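PDB 4Q1K: bacillaene synthase decarboxylase PksI from Bacillus subtilis, which catalyses the decarboxylation of a PksL-tethered 3-methylglutaconyl group to 3-methylcrotonyl during assembly of the polyketide antibiotic bacillaene, working as a homotrimer of the enoyl-CoA hydratase/isomerase family. Local coordinates for residues 90-94 and 95-99; 243-246 and 247-250. The protein carries 1 engineered substitution. All blocks are in the same frame, centred on the assembly; numbering follows the deposited sequence.

Contact 1 (90-94 and 95-99); sequences LLRIQ and QGLTK
Leu-97 N donates to Arg-92 O at 2.9 Å, approaching almost along the line of the carbonyl (C=O...N angle 162°), though the bond is bent at the hydrogen. This six-residue closure is paired with a shorter one, Gly-96 N to Ile-93 O at 3.0 Å, whose donor stands above the plane of that carbonyl. With Gly-96 at positive phi (77°), the two bonds define a Schellman motif at the C-terminal end of helix 87-94. Ahead of them, Gln-95 N still makes a helical bond to Leu-91 O. Ile-93 O also takes a weak bond from a water that donates more strongly, at 2.7 Å, to Thr-98 O. The same Thr-98 O lies 3.4 Å from Ile-93 CA in a C-H...O contact.

Outward from the backbone, Thr-98 sets its OG1 against Ile-93 CG1 at 3.4 Å, the two side chains crossing at about a right angle. Its chi1 of 58° holds OG1 between the backbone N and the carbonyl carbon, while CG2 turns to the Arg-92 guanidinium, 4.0 Å from NH2. Leu-97 CD1 meets Arg-92 CD at 3.8 Å and lies at the guanidinium edge, near its plane. Gln-94 NE2 bonds to His-255 O, and its side chain touches Val-258 and Lys-259.

The chemistry is that of a helix terminus: the carbonyls of Arg-92 and Ile-93 are taken up by the reversing backbone and that of Gln-94 by His-254 ND1, while the methyls of Leu-97 and Thr-98 pack across the bent arginine. The Ile-93 side chain lies about 5 Å from that of the active-site His-249.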
loop_
_atom_site.group_PDB
_atom_site.type_symbol
_atom_site.label_atom_id
_atom_site.label_comp_id
_atom_site.label_asym_id
_atom_site.label_seq_id
_atom_site.Cartn_x
_atom_site.Cartn_y
_atom_site.Cartn_z
ATOM N N LEU B 90 -26.262 18.424 -3.332
ATOM C CA LEU B 90 -25.145 18.782 -4.228
ATOM C C LEU B 90 -25.411 20.097 -4.961
ATOM O O LEU B 90 -24.491 20.909 -5.175
ATOM C CB LEU B 90 -24.918 17.662 -5.275
ATOM C CG LEU B 90 -24.463 16.333 -4.603
ATOM C CD1 LEU B 90 -24.437 15.348 -5.732
ATOM C CD2 LEU B 90 -23.107 16.492 -3.936
ATOM N N LEU B 91 -26.675 20.340 -5.315
ATOM C CA LEU B 91 -27.008 21.552 -6.084
ATOM C C LEU B 91 -26.818 22.787 -5.180
ATOM O O LEU B 91 -26.503 23.871 -5.662
ATOM C CB LEU B 91 -28.510 21.521 -6.551
ATOM C CG LEU B 91 -28.689 20.577 -7.740
ATOM C CD1 LEU B 91 -30.122 20.214 -8.084
ATOM C CD2 LEU B 91 -27.936 21.190 -8.937
ATOM N N ARG B 92 -27.041 22.576 -3.886
ATOM C CA ARG B 92 -26.895 23.615 -2.881
ATOM C C ARG B 92 -25.441 24.041 -2.791
ATOM O O ARG B 92 -25.144 25.234 -2.731
ATOM C CB ARG B 92 -27.385 23.119 -1.520
ATOM C CG ARG B 92 -28.870 22.798 -1.474
ATOM C CD ARG B 92 -29.685 24.013 -1.062
ATOM N NE ARG B 92 -29.583 24.281 0.370
ATOM C CZ ARG B 92 -29.976 23.437 1.317
ATOM N NH1 ARG B 92 -30.501 22.265 0.989
ATOM N NH2 ARG B 92 -29.844 23.765 2.596
ATOM N N ILE B 93 -24.529 23.072 -2.786
ATOM C CA ILE B 93 -23.112 23.432 -2.764
ATOM C C ILE B 93 -22.736 24.105 -4.115
ATOM O O ILE B 93 -21.929 25.045 -4.148
ATOM C CB ILE B 93 -22.185 22.172 -2.569
ATOM C CG1 ILE B 93 -22.524 21.433 -1.244
ATOM C CG2 ILE B 93 -20.733 22.637 -2.616
ATOM C CD1 ILE B 93 -21.698 20.093 -1.045
ATOM N N GLN B 94 -23.308 23.633 -5.233
ATOM C CA GLN B 94 -22.939 24.219 -6.543
ATOM C C GLN B 94 -23.333 25.709 -6.513
ATOM O O GLN B 94 -22.556 26.572 -6.956
ATOM C CB GLN B 94 -23.603 23.449 -7.688
ATOM C CG GLN B 94 -23.182 23.838 -9.106
ATOM C CD GLN B 94 -23.795 25.112 -9.646
ATOM O OE1 GLN B 94 -24.836 25.568 -9.145
ATOM N NE2 GLN B 94 -23.103 25.746 -10.610
ATOM N N GLN B 95 -24.504 25.986 -5.927
ATOM C CA GLN B 95 -25.021 27.360 -5.828
ATOM C C GLN B 95 -24.221 28.249 -4.852
ATOM O O GLN B 95 -24.435 29.459 -4.812
ATOM C CB GLN B 95 -26.463 27.346 -5.378
ATOM C CG GLN B 95 -27.522 26.976 -6.396
ATOM C CD GLN B 95 -28.884 27.100 -5.742
ATOM O OE1 GLN B 95 -29.276 28.196 -5.342
ATOM N NE2 GLN B 95 -29.575 25.968 -5.546
ATOM N N GLY B 96 -23.297 27.673 -4.083
ATOM C CA GLY B 96 -22.585 28.351 -3.056
ATOM C C GLY B 96 -23.433 28.542 -1.802
ATOM O O GLY B 96 -23.064 29.302 -0.911
ATOM N N LEU B 97 -24.583 27.890 -1.685
ATOM C CA LEU B 97 -25.356 28.074 -0.407
ATOM C C LEU B 97 -24.748 27.307 0.823
ATOM O O LEU B 97 -24.892 27.697 2.001
ATOM C CB LEU B 97 -26.815 27.636 -0.637
ATOM C CG LEU B 97 -27.599 28.403 -1.677
ATOM C CD1 LEU B 97 -28.826 27.605 -2.039
ATOM C CD2 LEU B 97 -28.025 29.711 -0.971
ATOM N N THR B 98 -24.038 26.219 0.558
ATOM C CA THR B 98 -23.564 25.346 1.612
ATOM C C THR B 98 -22.212 24.814 1.131
ATOM O O THR B 98 -21.846 24.983 -0.052
ATOM C CB THR B 98 -24.529 24.126 1.772
ATOM O OG1 THR B 98 -24.623 23.402 0.529
ATOM C CG2 THR B 98 -25.955 24.564 2.152
ATOM N N LYS B 99 -21.451 24.257 2.066
ATOM C CA LYS B 99 -20.171 23.605 1.786
ATOM C C LYS B 99 -20.228 22.192 2.405
ATOM O O LYS B 99 -21.054 21.941 3.321
ATOM C CB LYS B 99 -18.998 24.391 2.355
ATOM C CG LYS B 99 -19.077 25.898 2.296
ATOM C CD LYS B 99 -17.721 26.507 2.625
ATOM C CE LYS B 99 -17.223 26.080 3.994
ATOM N NZ LYS B 99 -18.025 26.650 5.117
HETATM O O HOH W 1 -19.896 26.163 -1.580
#

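Contact 2 (243-246 and 247-250); sequences EQEL and MMHE
Glu-245 O receives the amide of the active-site residue His-249, with N and O 2.9 Å apart and an N-H...O angle of 146°. Beyond this bond, the start of the histidine side chain stays close to the same carbonyl, His-249 CB lying 3.5 Å from Glu-245 O. Glu-245 thus meets the histidine through its main chain, while the carboxylate of this buried residue is used elsewhere: OE1 accepts from Gly-160 N, and OE2 is hydrogen-bonded to Thr-162 OG1. Two bonds, one to each oxygen, restrict rotation of that group.

The adjoining amides repeat the i to i+4 pattern, Met-247 N to Glu-243 O, Met-248 N to Gln-244 O and Glu-250 N to Leu-246 O, with N-H...O angles of 154° to 159°, as in a regular alpha helix.

Both methionines carry CG anti to the carbonyl carbon and run extended through chi2; the bend then comes at chi3, which returns each methyl group to the preceding turn. Met-247 CE rests 3.6 Å from Gln-244 CA. Met-248 CE lies 4.0 Å from Glu-245 CG. Each methyl therefore meets the aliphatic root of a polar side chain, not its amide or carboxylate end.

The segment lies near the C-terminal end of the long helix 220-252. His-229 of a neighbouring subunit packs on Gln-244 and Met-248, while Phe-100 touches Leu-246 and Glu-245 and its ring meets that of His-249, and Phe-253 meets the His-249 ring edge-to-face. The same Glu-245 carboxylate joins this helix to the start of helix 161-169.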
loop_
_atom_site.group_PDB
_atom_site.type_symbol
_atom_site.label_atom_id
_atom_site.label_comp_id
_atom_site.label_asym_id
_atom_site.label_seq_id
_atom_site.Cartn_x
_atom_site.Cartn_y
_atom_site.Cartn_z
ATOM N N GLU B 243 -9.216 21.320 4.208
ATOM C CA GLU B 243 -9.045 22.758 3.766
ATOM C C GLU B 243 -8.614 22.700 2.263
ATOM O O GLU B 243 -9.115 23.474 1.459
ATOM C CB GLU B 243 -7.918 23.446 4.514
ATOM C CG GLU B 243 -8.016 23.737 6.011
ATOM C CD GLU B 243 -6.683 24.332 6.611
ATOM O OE1 GLU B 243 -5.888 25.007 5.893
ATOM O OE2 GLU B 243 -6.411 24.121 7.827
ATOM N N GLN B 244 -7.672 21.827 1.878
ATOM C CA GLN B 244 -7.333 21.698 0.455
ATOM C C GLN B 244 -8.525 21.318 -0.446
ATOM O O GLN B 244 -8.709 21.864 -1.528
ATOM C CB GLN B 244 -6.196 20.684 0.315
ATOM C CG GLN B 244 -4.980 21.247 0.958
ATOM C CD GLN B 244 -3.873 20.253 1.087
ATOM O OE1 GLN B 244 -4.048 19.021 1.115
ATOM N NE2 GLN B 244 -2.705 20.788 1.230
ATOM N N GLU B 245 -9.338 20.364 0.005
ATOM C CA GLU B 245 -10.501 19.983 -0.788
ATOM C C GLU B 245 -11.532 21.116 -0.886
ATOM O O GLU B 245 -12.208 21.261 -1.917
ATOM C CB GLU B 245 -11.153 18.806 -0.107
ATOM C CG GLU B 245 -10.299 17.536 -0.338
ATOM C CD GLU B 245 -10.900 16.303 0.290
ATOM O OE1 GLU B 245 -11.921 16.392 0.927
ATOM O OE2 GLU B 245 -10.318 15.184 0.177
ATOM N N LEU B 246 -11.668 21.889 0.192
ATOM C CA LEU B 246 -12.559 23.073 0.132
ATOM C C LEU B 246 -12.020 24.058 -0.920
ATOM O O LEU B 246 -12.811 24.586 -1.676
ATOM C CB LEU B 246 -12.689 23.780 1.518
ATOM C CG LEU B 246 -13.605 23.096 2.543
ATOM C CD1 LEU B 246 -13.511 23.752 3.923
ATOM C CD2 LEU B 246 -15.050 23.093 2.019
ATOM N N MET B 247 -10.706 24.240 -0.974
ATOM C CA MET B 247 -10.088 25.085 -1.987
ATOM C C MET B 247 -10.404 24.585 -3.395
ATOM O O MET B 247 -10.741 25.372 -4.278
ATOM C CB MET B 247 -8.574 25.153 -1.779
ATOM C CG MET B 247 -8.139 26.115 -0.686
ATOM S SD MET B 247 -6.355 26.367 -0.648
ATOM C CE MET B 247 -5.771 24.688 -0.871
ATOM N N MET B 248 -10.293 23.274 -3.601
ATOM C CA MET B 248 -10.572 22.686 -4.917
ATOM C C MET B 248 -12.053 22.844 -5.278
ATOM O O MET B 248 -12.390 23.059 -6.461
ATOM C CB MET B 248 -10.088 21.205 -4.982
ATOM C CG MET B 248 -8.567 21.090 -4.915
ATOM S SD MET B 248 -8.084 19.375 -5.355
ATOM C CE MET B 248 -8.664 18.535 -3.863
ATOM N N HIS B 249 -12.928 22.788 -4.283
ATOM C CA HIS B 249 -14.360 22.949 -4.521
ATOM C C HIS B 249 -14.560 24.408 -4.967
ATOM O O HIS B 249 -15.397 24.700 -5.841
ATOM C CB HIS B 249 -15.155 22.708 -3.248
ATOM C CG HIS B 249 -15.566 21.268 -3.040
ATOM N ND1 HIS B 249 -15.164 20.240 -3.870
ATOM C CD2 HIS B 249 -16.402 20.715 -2.146
ATOM C CE1 HIS B 249 -15.683 19.094 -3.450
ATOM N NE2 HIS B 249 -16.458 19.356 -2.419
ATOM N N GLU B 250 -13.819 25.304 -4.316
ATOM C CA GLU B 250 -13.909 26.771 -4.746
ATOM C C GLU B 250 -13.574 26.930 -6.209
ATOM O O GLU B 250 -14.221 27.674 -6.977
ATOM C CB GLU B 250 -12.940 27.598 -3.865
ATOM C CG GLU B 250 -12.565 28.942 -4.430
ATOM C CD GLU B 250 -13.416 29.989 -3.784
ATOM O OE1 GLU B 250 -12.867 30.773 -2.975
ATOM O OE2 GLU B 250 -14.642 29.975 -4.036
#

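Overall arrangement
From the N terminus, the chain first reaches contact 1, where helix 87-94 ends and the loop leading to helix 108-111 begins. Contact 2 comes much later, within helix 220-252. Each is formed by consecutive residues, so the two follow in series and neither encloses the other. In space their centres are about 13 Å apart, on the same side of the chain's centre, and they touch where Lys-99 CB packs 4.2 Å from Leu-246 CD2. Phe-253 bridges them further, meeting Ile-93 and Gln-94 as well as His-249. The early helix end and the late helix thus converge beside the active-site histidine.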